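Local coordinates for lactate dehydrogenase (Eimeria maxima, PDB 6CT6), which catalyses the NADH-dependent reduction of pyruvate to lactate, at the interface of chains A and B. Residues are numbered along the deposited sequence; one frame, centred on the assembly and turned at random. Chains: chain A/B, Lactate dehydrogenase.

The interface of chains A and B. Residues chain A 233, 242-246; chain B 52-53, 55-56, 59.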
# COMPACT_ATOMS: atom_id res chain seq x y z
N ILE A 233 12.97 1.44 -12.47
CA ILE A 233 11.61 1.63 -11.99
C ILE A 233 11.10 3.03 -12.34
O ILE A 233 10.00 3.19 -12.87
CB ILE A 233 11.54 1.35 -10.48
CG1 ILE A 233 11.75 -0.14 -10.21
CG2 ILE A 233 10.21 1.82 -9.89
CD1 ILE A 233 11.82 -0.53 -8.74
N ALA A 242 10.04 4.12 -6.86
CA ALA A 242 9.59 2.99 -6.05
C ALA A 242 9.21 3.44 -4.65
O ALA A 242 9.77 4.39 -4.10
CB ALA A 242 10.70 1.94 -5.98
N TYR A 243 8.24 2.74 -4.05
CA TYR A 243 7.89 3.02 -2.66
C TYR A 243 7.41 1.80 -1.88
O TYR A 243 7.37 1.85 -0.65
CB TYR A 243 6.83 4.12 -2.58
CG TYR A 243 5.62 3.96 -3.47
CD1 TYR A 243 4.50 3.25 -3.05
CD2 TYR A 243 5.58 4.55 -4.73
CE1 TYR A 243 3.39 3.12 -3.86
CE2 TYR A 243 4.47 4.42 -5.55
CZ TYR A 243 3.38 3.71 -5.11
OH TYR A 243 2.28 3.59 -5.93
N TYR A 244 7.07 0.70 -2.56
CA TYR A 244 6.64 -0.49 -1.83
C TYR A 244 7.81 -1.15 -1.10
O TYR A 244 7.82 -1.22 0.13
CB TYR A 244 5.96 -1.49 -2.77
CG TYR A 244 4.58 -1.05 -3.20
CD1 TYR A 244 3.58 -0.81 -2.26
CD2 TYR A 244 4.26 -0.87 -4.55
CE1 TYR A 244 2.32 -0.40 -2.64
CE2 TYR A 244 3.00 -0.45 -4.94
CZ TYR A 244 2.03 -0.22 -3.98
OH TYR A 244 0.78 0.19 -4.36
N ALA A 245 8.80 -1.65 -1.84
CA ALA A 245 9.97 -2.24 -1.18
C ALA A 245 10.71 -1.25 -0.29
O ALA A 245 11.15 -1.66 0.80
CB ALA A 245 10.91 -2.85 -2.23
N PRO A 246 10.89 0.02 -0.66
CA PRO A 246 11.50 0.96 0.30
C PRO A 246 10.72 1.09 1.60
O PRO A 246 11.31 1.07 2.69
CB PRO A 246 11.55 2.28 -0.48
CG PRO A 246 11.56 1.88 -1.90
CD PRO A 246 10.74 0.63 -2.00
N ASP B 52 8.92 -3.12 -8.60
CA ASP B 52 8.97 -2.74 -7.19
C ASP B 52 8.38 -3.82 -6.29
O ASP B 52 8.93 -4.12 -5.22
CB ASP B 52 8.22 -1.42 -7.01
CG ASP B 52 8.38 -0.82 -5.63
OD1 ASP B 52 9.29 -1.24 -4.89
OD2 ASP B 52 7.60 0.09 -5.29
N LEU B 53 7.27 -4.43 -6.71
CA LEU B 53 6.60 -5.41 -5.86
C LEU B 53 7.30 -6.77 -5.87
O LEU B 53 7.20 -7.51 -4.89
CB LEU B 53 5.14 -5.55 -6.28
CG LEU B 53 4.29 -4.33 -5.88
CD1 LEU B 53 2.97 -4.32 -6.63
CD2 LEU B 53 4.05 -4.31 -4.37
N HIS B 55 10.56 -6.89 -5.88
CA HIS B 55 11.53 -6.57 -4.85
C HIS B 55 10.91 -6.68 -3.46
O HIS B 55 11.53 -7.21 -2.53
CB HIS B 55 12.08 -5.16 -5.06
CG HIS B 55 12.74 -4.96 -6.40
ND1 HIS B 55 12.96 -3.71 -6.94
CD2 HIS B 55 13.22 -5.85 -7.29
CE1 HIS B 55 13.55 -3.85 -8.11
NE2 HIS B 55 13.73 -5.13 -8.35
N ASN B 56 9.67 -6.19 -3.30
CA ASN B 56 9.02 -6.24 -2.00
C ASN B 56 8.90 -7.67 -1.50
O ASN B 56 9.18 -7.97 -0.33
CB ASN B 56 7.64 -5.58 -2.07
CG ASN B 56 6.95 -5.55 -0.72
OD1 ASN B 56 7.27 -4.72 0.13
ND2 ASN B 56 6.01 -6.47 -0.51
N VAL B 59 11.97 -8.58 0.03
CA VAL B 59 12.10 -7.93 1.33
C VAL B 59 11.47 -8.79 2.42
O VAL B 59 12.02 -8.91 3.53
CB VAL B 59 11.47 -6.52 1.30
CG1 VAL B 59 11.48 -5.89 2.70
CG2 VAL B 59 12.20 -5.60 0.31
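With CG anti to its backbone N (chi1 -171°), B:Asp52 points its carboxylate out of helix 45-59 at the backbone start of helix 244-258, while A:Tyr244, CG anti to its carbonyl carbon (chi1 -73°), carries its ring across the carboxylate to B:Leu53. The contact is a helix N-cap made in trans, within the two-fold subunit interface of a lactate/malate dehydrogenase family enzyme: successive backbone N-H groups of the other chain meet the carboxylate. OD2 of B:Asp52 accepts from A:Tyr244 N at 2.8 Å, on the syn side, and also from A:Tyr243 N at 3.0 Å, which comes from above the carboxylate plane. The second oxygen, OD1, takes A:Ala245 N at 3.1 Å, again on the syn side but 34° out of plane. With two bonds on OD2 and one on OD1, the carboxylate is held against rotation about CB-CG, and the helix start would be expected to favour its ionised form. A:Ala242 CB packs on the carboxylate carbon CG of B:Asp52 at 3.6 Å. Beside the cap, B:Leu53 lays methyl CD2 over one face of the A:Tyr244 ring, 3.8 Å from the centroid, and A:Tyr243 CE1 lies over the opposite face, offset toward the rim. A:Ala245 CB sits against the chain B helix, meeting B:His55 CB at 3.8 Å and B:Val59 CG2 at 4.0 Å. Tip to tip, A:Ile233 CD1 of helix 216-237 reaches the imidazole CE1 of B:His55 at 3.8 Å.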